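Local coordinates for protein possible adhesin (Caldicellulosiruptor kronotskyensis, PDB 4WA0) that probably mediates attachment of the cells to cellulose, as a tapirin, of which this chain is the magnesium-binding C-terminal beta-helix domain, at residues Arg174-Thr188 with Ser196-Phe210. Residues are numbered along the deposited sequence; the frame is centred on the assembly and turned at random. Where two conformers were deposited one is given.
Sequences RLILENGAKLYLATT and SIQNNGGTISYSSSF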
ATOM      1  N   ARG A 174       0.226  10.344 -25.674  0.66 12.83           N
ATOM      2  CA  ARG A 174      -0.519  11.620 -25.673  0.66 14.32           C
ATOM      3  C   ARG A 174      -0.517  12.205 -24.290  0.66 13.37           C
ATOM      4  O   ARG A 174      -0.475  11.456 -23.298  0.66 11.82           O
ATOM      5  CB  ARG A 174      -2.005  11.454 -26.041  0.66 15.62           C
ATOM      6  CG  ARG A 174      -2.281  11.210 -27.514  0.66 21.00           C
ATOM      7  CD  ARG A 174      -3.805  11.250 -27.739  0.66 24.50           C
ATOM      8  NE  ARG A 174      -4.499  10.196 -26.996  0.66 29.58           N
ATOM      9  CZ  ARG A 174      -5.813  10.123 -26.808  0.66 35.52           C
ATOM     10  NH1 ARG A 174      -6.632  11.051 -27.331  0.66 32.11           N
ATOM     11  NH2 ARG A 174      -6.311   9.100 -26.093  0.66 36.29           N
ATOM     12  N   LEU A 175      -0.523  13.533 -24.267  1.00 12.14           N
ATOM     13  CA  LEU A 175      -0.781  14.281 -23.033  1.00 13.37           C
ATOM     14  C   LEU A 175      -2.021  15.121 -23.359  1.00 14.40           C
ATOM     15  O   LEU A 175      -2.012  15.871 -24.377  1.00 14.35           O
ATOM     16  CB  LEU A 175       0.387  15.131 -22.552  1.00 14.74           C
ATOM     17  CG  LEU A 175       0.011  16.169 -21.463  1.00 17.82           C
ATOM     18  CD1 LEU A 175      -0.159  15.456 -20.190  1.00 19.60           C
ATOM     19  CD2 LEU A 175       1.157  17.151 -21.275  1.00 21.01           C
ATOM     20  N   ILE A 176      -3.083  14.966 -22.540  1.00 12.83           N
ATOM     21  CA  ILE A 176      -4.356  15.628 -22.772  1.00 12.20           C
ATOM     22  C   ILE A 176      -4.632  16.650 -21.693  1.00 13.47           C
ATOM     23  O   ILE A 176      -4.556  16.302 -20.481  1.00 12.58           O
ATOM     24  CB  ILE A 176      -5.478  14.591 -22.816  1.00 14.48           C
ATOM     25  CG1 ILE A 176      -5.169  13.555 -23.896  1.00 18.39           C
ATOM     26  CG2 ILE A 176      -6.831  15.302 -23.024  1.00 15.08           C
ATOM     27  CD1 ILE A 176      -5.502  12.126 -23.530  1.00 22.86           C
ATOM     28  N   LEU A 177      -4.901  17.905 -22.087  1.00 12.75           N
ATOM     29  CA  LEU A 177      -5.338  18.923 -21.124  1.00 14.04           C
ATOM     30  C   LEU A 177      -6.829  19.164 -21.293  1.00 14.52           C
ATOM     31  O   LEU A 177      -7.305  19.371 -22.404  1.00 13.70           O
ATOM     32  CB  LEU A 177      -4.665  20.245 -21.300  1.00 14.45           C
ATOM     33  CG  LEU A 177      -3.287  20.469 -20.722  1.00 18.27           C
ATOM     34  CD1 LEU A 177      -2.275  19.702 -21.535  1.00 20.60           C
ATOM     35  CD2 LEU A 177      -2.887  21.933 -20.630  1.00 17.92           C
ATOM     36  N   GLU A 178      -7.597  19.000 -20.200  1.00 13.66           N
ATOM     37  CA  GLU A 178      -9.013  19.378 -20.263  1.00 16.07           C
ATOM     38  C   GLU A 178      -9.141  20.866 -20.006  1.00 14.96           C
ATOM     39  O   GLU A 178      -8.181  21.583 -19.651  1.00 14.57           O
ATOM     40  CB  GLU A 178      -9.832  18.618 -19.233  1.00 15.68           C
ATOM     41  CG  GLU A 178      -9.831  17.125 -19.465  1.00 17.60           C
ATOM     42  CD  GLU A 178     -10.774  16.386 -18.482  1.00 19.49           C
ATOM     43  OE1 GLU A 178     -11.205  16.958 -17.406  1.00 24.78           O
ATOM     44  OE2 GLU A 178     -11.058  15.221 -18.846  1.00 21.97           O
ATOM     45  N   ASN A 179     -10.370  21.363 -20.163  1.00 17.68           N
ATOM     46  CA  ASN A 179     -10.636  22.811 -20.009  1.00 19.08           C
ATOM     47  C   ASN A 179     -10.116  23.387 -18.691  1.00 16.86           C
ATOM     48  O   ASN A 179     -10.405  22.857 -17.626  1.00 18.30           O
ATOM     49  CB  ASN A 179     -12.161  22.984 -20.073  1.00 23.02           C
ATOM     50  CG  ASN A 179     -12.599  24.418 -20.116  1.00 26.54           C
ATOM     51  OD1 ASN A 179     -12.814  25.042 -19.070  1.00 35.57           O
ATOM     52  ND2 ASN A 179     -12.745  24.941 -21.294  1.00 31.76           N
ATOM     53  N   GLY A 180      -9.373  24.474 -18.760  1.00 16.58           N
ATOM     54  CA  GLY A 180      -8.842  25.187 -17.600  1.00 15.42           C
ATOM     55  C   GLY A 180      -7.687  24.542 -16.907  1.00 14.64           C
ATOM     56  O   GLY A 180      -7.123  25.140 -15.953  1.00 17.01           O
ATOM     57  N   ALA A 181      -7.243  23.373 -17.428  1.00 14.49           N
ATOM     58  CA  ALA A 181      -6.049  22.759 -16.836  1.00 14.24           C
ATOM     59  C   ALA A 181      -4.855  23.702 -17.160  1.00 13.76           C
ATOM     60  O   ALA A 181      -4.833  24.414 -18.226  1.00 14.98           O
ATOM     61  CB  ALA A 181      -5.813  21.381 -17.417  1.00 14.65           C
ATOM     62  N   LYS A 182      -3.885  23.761 -16.262  1.00 12.96           N
ATOM     63  CA  LYS A 182      -2.730  24.644 -16.395  1.00 12.69           C
ATOM     64  C   LYS A 182      -1.482  23.769 -16.286  1.00 14.28           C
ATOM     65  O   LYS A 182      -1.263  23.136 -15.197  1.00 15.30           O
ATOM     66  CB  LYS A 182      -2.691  25.636 -15.221  1.00 14.56           C
ATOM     67  CG  LYS A 182      -3.958  26.498 -15.228  1.00 15.17           C
ATOM     68  CD  LYS A 182      -4.164  27.424 -14.038  1.00 16.49           C
ATOM     69  CE  LYS A 182      -4.343  26.669 -12.725  1.00 18.34           C
ATOM     70  NZ  LYS A 182      -5.569  25.810 -12.790  1.00 19.28           N
ATOM     71  N   LEU A 183      -0.683  23.694 -17.354  1.00 13.13           N
ATOM     72  CA  LEU A 183       0.599  22.991 -17.328  1.00 12.47           C
ATOM     73  C   LEU A 183       1.748  24.009 -17.320  1.00 13.81           C
ATOM     74  O   LEU A 183       1.800  24.899 -18.184  1.00 13.52           O
ATOM     75  CB  LEU A 183       0.776  22.115 -18.540  1.00 14.24           C
ATOM     76  CG  LEU A 183       2.077  21.298 -18.731  1.00 16.01           C
ATOM     77  CD1 LEU A 183       2.335  20.418 -17.538  1.00 16.86           C
ATOM     78  CD2 LEU A 183       2.000  20.560 -20.066  1.00 17.18           C
ATOM     79  N   TYR A 184       2.659  23.835 -16.382  1.00 12.63           N
ATOM     80  CA  TYR A 184       3.842  24.695 -16.247  1.00 12.95           C
ATOM     81  C   TYR A 184       5.065  23.850 -16.424  1.00 15.09           C
ATOM     82  O   TYR A 184       5.209  22.869 -15.707  1.00 14.18           O
ATOM     83  CB  TYR A 184       3.937  25.407 -14.898  1.00 13.31           C
ATOM     84  CG  TYR A 184       2.735  26.255 -14.448  1.00 14.49           C
ATOM     85  CD1 TYR A 184       1.647  25.679 -13.820  1.00 17.06           C
ATOM     86  CD2 TYR A 184       2.763  27.640 -14.546  1.00 17.64           C
ATOM     87  CE1 TYR A 184       0.572  26.475 -13.370  1.00 18.08           C
ATOM     88  CE2 TYR A 184       1.712  28.412 -14.125  1.00 18.07           C
ATOM     89  CZ  TYR A 184       0.626  27.819 -13.511  1.00 20.19           C
ATOM     90  OH  TYR A 184      -0.398  28.592 -13.026  1.00 20.94           O
ATOM     91  N   LEU A 185       5.918  24.196 -17.416  1.00 13.97           N
ATOM     92  CA  LEU A 185       7.115  23.448 -17.680  1.00 13.33           C
ATOM     93  C   LEU A 185       8.264  24.376 -17.526  1.00 13.07           C
ATOM     94  O   LEU A 185       8.211  25.498 -18.049  1.00 14.66           O
ATOM     95  CB  LEU A 185       7.041  22.887 -19.129  1.00 13.39           C
ATOM     96  CG  LEU A 185       5.916  21.900 -19.364  1.00 14.18           C
ATOM     97  CD1 LEU A 185       5.914  21.526 -20.811  1.00 15.95           C
ATOM     98  CD2 LEU A 185       6.117  20.684 -18.469  1.00 15.42           C
ATOM     99  N   ALA A 186       9.299  23.951 -16.818  1.00 12.11           N
ATOM    100  CA  ALA A 186      10.524  24.773 -16.624  1.00 13.13           C
ATOM    101  C   ALA A 186      11.364  24.900 -17.894  1.00 13.89           C
ATOM    102  O   ALA A 186      12.208  25.722 -17.970  1.00 14.27           O
ATOM    103  CB  ALA A 186      11.364  24.168 -15.518  1.00 12.78           C
ATOM    104  N   THR A 187      11.163  24.000 -18.830  1.00 13.01           N
ATOM    105  CA  THR A 187      11.902  23.945 -20.123  1.00 12.01           C
ATOM    106  C   THR A 187      10.911  23.886 -21.245  1.00 13.51           C
ATOM    107  O   THR A 187       9.654  23.852 -21.035  1.00 13.29           O
ATOM    108  CB  THR A 187      12.781  22.640 -20.132  1.00 12.28           C
ATOM    109  OG1 THR A 187      11.939  21.471 -19.959  1.00 13.37           O
ATOM    110  CG2 THR A 187      13.824  22.666 -18.997  1.00 14.41           C
ATOM    111  N   THR A 188      11.441  23.855 -22.454  1.00 12.65           N
ATOM    112  CA  THR A 188      10.642  23.759 -23.694  1.00 12.41           C
ATOM    113  C   THR A 188      10.936  22.434 -24.394  1.00 12.95           C
ATOM    114  O   THR A 188      12.116  22.106 -24.645  1.00 12.66           O
ATOM    115  CB  THR A 188      10.932  24.940 -24.683  1.00 13.42           C
ATOM    116  OG1 THR A 188      10.553  26.164 -24.043  1.00 13.42           O
ATOM    117  CG2 THR A 188      10.160  24.755 -25.964  1.00 11.75           C
ATOM    118  N   SER A 196       2.241  16.033 -29.659  1.00 13.30           N
ATOM    119  CA  SER A 196       1.565  14.962 -28.943  1.00 13.85           C
ATOM    120  C   SER A 196       0.707  15.453 -27.782  1.00 14.41           C
ATOM    121  O   SER A 196       0.111  14.640 -27.087  1.00 16.05           O
ATOM    122  CB  SER A 196       2.587  13.950 -28.422  1.00 14.71           C
ATOM    123  OG  SER A 196       3.285  13.352 -29.443  1.00 19.26           O
ATOM    124  N   ILE A 197       0.603  16.763 -27.632  1.00 14.42           N
ATOM    125  CA  ILE A 197      -0.205  17.377 -26.596  1.00 15.83           C
ATOM    126  C   ILE A 197      -1.527  17.717 -27.264  1.00 17.01           C
ATOM    127  O   ILE A 197      -1.530  18.332 -28.346  1.00 17.05           O
ATOM    128  CB  ILE A 197       0.471  18.616 -25.984  1.00 16.21           C
ATOM    129  CG1 ILE A 197       1.800  18.262 -25.319  1.00 15.72           C
ATOM    130  CG2 ILE A 197      -0.506  19.281 -24.980  1.00 17.72           C
ATOM    131  CD1 ILE A 197       2.566  19.483 -24.903  1.00 15.85           C
ATOM    132  N   GLN A 198      -2.630  17.328 -26.632  0.61 15.20           N
ATOM    133  CA  GLN A 198      -3.977  17.681 -27.060  0.61 17.84           C
ATOM    134  C   GLN A 198      -4.570  18.619 -26.031  0.61 17.45           C
ATOM    135  O   GLN A 198      -4.961  18.162 -24.957  0.61 16.58           O
ATOM    136  CB  GLN A 198      -4.782  16.408 -27.096  0.61 18.80           C
ATOM    137  CG  GLN A 198      -6.154  16.473 -27.729  0.61 23.13           C
ATOM    138  CD  GLN A 198      -6.874  15.178 -27.479  0.61 25.08           C
ATOM    139  OE1 GLN A 198      -7.887  15.152 -26.741  0.61 24.39           O
ATOM    140  NE2 GLN A 198      -6.288  14.060 -27.989  0.61 25.51           N
ATOM    141  N   ASN A 199      -4.634  19.901 -26.358  1.00 15.69           N
ATOM    142  CA  ASN A 199      -4.971  20.963 -25.400  1.00 15.27           C
ATOM    143  C   ASN A 199      -6.381  21.362 -25.683  1.00 18.73           C
ATOM    144  O   ASN A 199      -6.643  22.132 -26.649  1.00 19.37           O
ATOM    145  CB  ASN A 199      -4.042  22.149 -25.552  1.00 15.58           C
ATOM    146  CG  ASN A 199      -4.293  23.218 -24.497  1.00 18.47           C
ATOM    147  OD1 ASN A 199      -5.114  22.994 -23.602  1.00 16.97           O
ATOM    148  ND2 ASN A 199      -3.552  24.336 -24.555  1.00 19.48           N
ATOM    149  N   ASN A 200      -7.282  20.862 -24.851  1.00 17.78           N
ATOM    150  CA  ASN A 200      -8.739  21.127 -25.015  1.00 18.24           C
ATOM    151  C   ASN A 200      -9.198  22.264 -24.122  1.00 16.98           C
ATOM    152  O   ASN A 200     -10.025  22.066 -23.205  1.00 19.43           O
ATOM    153  CB  ASN A 200      -9.508  19.860 -24.733  1.00 21.56           C
ATOM    154  CG  ASN A 200      -9.183  18.752 -25.699  1.00 24.14           C
ATOM    155  OD1 ASN A 200      -8.940  18.967 -26.891  1.00 26.80           O
ATOM    156  ND2 ASN A 200      -9.096  17.538 -25.167  1.00 27.59           N
ATOM    157  N   GLY A 201      -8.689  23.463 -24.373  1.00 15.42           N
ATOM    158  CA  GLY A 201      -9.055  24.641 -23.601  1.00 18.14           C
ATOM    159  C   GLY A 201      -8.310  24.872 -22.289  1.00 18.12           C
ATOM    160  O   GLY A 201      -8.808  25.599 -21.406  1.00 18.11           O
ATOM    161  N   GLY A 202      -7.138  24.249 -22.136  1.00 15.31           N
ATOM    162  CA  GLY A 202      -6.253  24.542 -21.042  1.00 15.44           C
ATOM    163  C   GLY A 202      -5.154  25.492 -21.459  1.00 14.27           C
ATOM    164  O   GLY A 202      -5.239  26.183 -22.529  1.00 14.24           O
ATOM    165  N   THR A 203      -4.122  25.638 -20.643  1.00 13.29           N
ATOM    166  CA  THR A 203      -3.021  26.563 -20.957  1.00 13.69           C
ATOM    167  C   THR A 203      -1.693  25.921 -20.629  1.00 16.43           C
ATOM    168  O   THR A 203      -1.600  25.291 -19.553  1.00 14.79           O
ATOM    169  CB  THR A 203      -3.138  27.878 -20.132  1.00 16.93           C
ATOM    170  OG1 THR A 203      -4.486  28.326 -20.205  1.00 18.92           O
ATOM    171  CG2 THR A 203      -2.229  28.940 -20.586  1.00 18.64           C
ATOM    172  N   ILE A 204      -0.702  26.046 -21.545  1.00 14.38           N
ATOM    173  CA  ILE A 204       0.640  25.519 -21.336  1.00 15.32           C
ATOM    174  C   ILE A 204       1.580  26.682 -21.227  1.00 15.34           C
ATOM    175  O   ILE A 204       1.634  27.485 -22.186  1.00 17.02           O
ATOM    176  CB  ILE A 204       1.077  24.598 -22.500  1.00 16.64           C
ATOM    177  CG1 ILE A 204       0.005  23.555 -22.725  1.00 17.88           C
ATOM    178  CG2 ILE A 204       2.420  23.968 -22.151  1.00 15.93           C
ATOM    179  CD1 ILE A 204       0.104  22.756 -23.993  1.00 19.51           C
ATOM    180  N   SER A 205       2.396  26.749 -20.165  1.00 13.69           N
ATOM    181  CA  SER A 205       3.380  27.805 -19.977  1.00 13.81           C
ATOM    182  C   SER A 205       4.701  27.097 -20.106  1.00 15.98           C
ATOM    183  O   SER A 205       5.110  26.353 -19.183  1.00 14.50           O
ATOM    184  CB  SER A 205       3.278  28.491 -18.622  1.00 17.20           C
ATOM    185  OG  SER A 205       1.979  29.093 -18.473  1.00 19.42           O
ATOM    186  N   TYR A 206       5.343  27.285 -21.261  1.00 13.60           N
ATOM    187  CA  TYR A 206       6.648  26.636 -21.531  1.00 14.67           C
ATOM    188  C   TYR A 206       7.778  27.444 -21.015  1.00 14.52           C
ATOM    189  O   TYR A 206       7.722  28.675 -21.075  1.00 15.75           O
ATOM    190  CB  TYR A 206       6.828  26.410 -23.003  1.00 14.14           C
ATOM    191  CG  TYR A 206       5.846  25.495 -23.727  1.00 14.60           C
ATOM    192  CD1 TYR A 206       6.006  24.116 -23.689  1.00 14.61           C
ATOM    193  CD2 TYR A 206       4.843  26.009 -24.571  1.00 13.75           C
ATOM    194  CE1 TYR A 206       5.170  23.290 -24.391  1.00 15.68           C
ATOM    195  CE2 TYR A 206       4.027  25.157 -25.314  1.00 15.01           C
ATOM    196  CZ  TYR A 206       4.220  23.791 -25.212  1.00 15.94           C
ATOM    197  OH  TYR A 206       3.431  22.888 -25.871  1.00 15.31           O
ATOM    198  N   SER A 207       8.846  26.835 -20.484  1.00 13.05           N
ATOM    199  CA  SER A 207       9.990  27.572 -19.918  1.00 13.80           C
ATOM    200  C   SER A 207       9.521  28.715 -19.020  1.00 16.23           C
ATOM    201  O   SER A 207       9.881  29.903 -19.208  1.00 16.93           O
ATOM    202  CB  SER A 207      10.934  28.074 -21.005  1.00 14.66           C
ATOM    203  OG  SER A 207      11.548  26.933 -21.620  1.00 15.67           O
ATOM    204  N   SER A 208       8.726  28.302 -18.031  1.00 16.19           N
ATOM    205  CA  SER A 208       7.934  29.176 -17.166  1.00 18.09           C
ATOM    206  C   SER A 208       8.729  29.344 -15.918  1.00 16.88           C
ATOM    207  O   SER A 208       9.519  28.474 -15.538  1.00 18.17           O
ATOM    208  CB  SER A 208       6.545  28.450 -16.878  1.00 19.48           C
ATOM    209  OG  SER A 208       5.841  29.150 -15.909  1.00 30.64           O
ATOM    210  N   SER A 209       8.614  30.499 -15.258  0.55 19.12           N
ATOM    211  CA  SER A 209       9.238  30.743 -13.948  0.55 20.28           C
ATOM    212  C   SER A 209       8.091  30.642 -12.895  0.55 21.55           C
ATOM    213  O   SER A 209       7.156  31.461 -12.887  0.55 23.18           O
ATOM    214  CB  SER A 209       9.907  32.147 -13.870  0.55 22.48           C
ATOM    215  OG  SER A 209      10.872  32.382 -14.890  0.55 22.95           O
ATOM    216  N   PHE A 210       8.192  29.650 -12.027  1.00 21.09           N
ATOM    217  CA  PHE A 210       7.152  29.255 -11.098  1.00 20.63           C
ATOM    218  C   PHE A 210       7.885  28.618  -9.916  1.00 20.46           C
ATOM    219  O   PHE A 210       9.056  28.182 -10.008  1.00 21.84           O
ATOM    220  CB  PHE A 210       6.149  28.257 -11.715  1.00 19.81           C
ATOM    221  CG  PHE A 210       6.789  26.963 -12.213  1.00 18.88           C
ATOM    222  CD1 PHE A 210       7.129  25.941 -11.324  1.00 19.50           C
ATOM    223  CD2 PHE A 210       7.114  26.827 -13.538  1.00 18.39           C
ATOM    224  CE1 PHE A 210       7.701  24.763 -11.779  1.00 18.11           C
ATOM    225  CE2 PHE A 210       7.725  25.680 -13.996  1.00 19.48           C
ATOM    226  CZ  PHE A 210       7.996  24.663 -13.135  1.00 15.56           C
TER
HETATM  227  O   HOH W   1       0.142  27.143 -17.440  1.00 27.46           O
HETATM  228  O   HOH W   2      12.049  28.230 -16.600  1.00 18.41           O
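L175, I176 and L177 lie beside I197, Q198 and N199 in a parallel ladder, and K182, L183 and Y184 beside T203, I204 and S205 in a second one shifted by one residue. In the first, L175 and L177 are each gripped through both N and O: L177 N reaches Q198 O at 2.9 Å, and L177 O takes N200 N. In the second, L183 does the same with T203 and S205. At the corner G180 N meets G201 O almost straight on (177°), but from above the carbonyl plane. N199 OD1 accepts a hydrogen bond from G202 N at 2.8 Å, an Asx motif, while L177 CB packs against that same oxygen.

Inside the coil, L177 forks: CD1 touches I197 CG2 at 3.9 Å and CD2 touches I204 CG1. L183 CD2 lies against I204 CG2, and the L185 and Y206 side chains lie side by side, CD1 to CD1.

On the outer face, F210 CG sits between its backbone N and carbonyl carbon (chi1 59°), which brings the ring under Y184 CB, a CH-pi contact 4.2 Å from the centroid, with A186 N at the ring's edge. A water bridges L183 O and S205 OG. Beyond the strands, T188 OG1 and S207 OG share a hydrogen bond of 2.7 Å.

These successive coils close one end of the beta-helix: helix 191-195 links them, strands 153-156 and 161-164 continue the sheets beyond 174-177 and 182-185, and L175, L185 and I197 rest on L167 of strand 166-170.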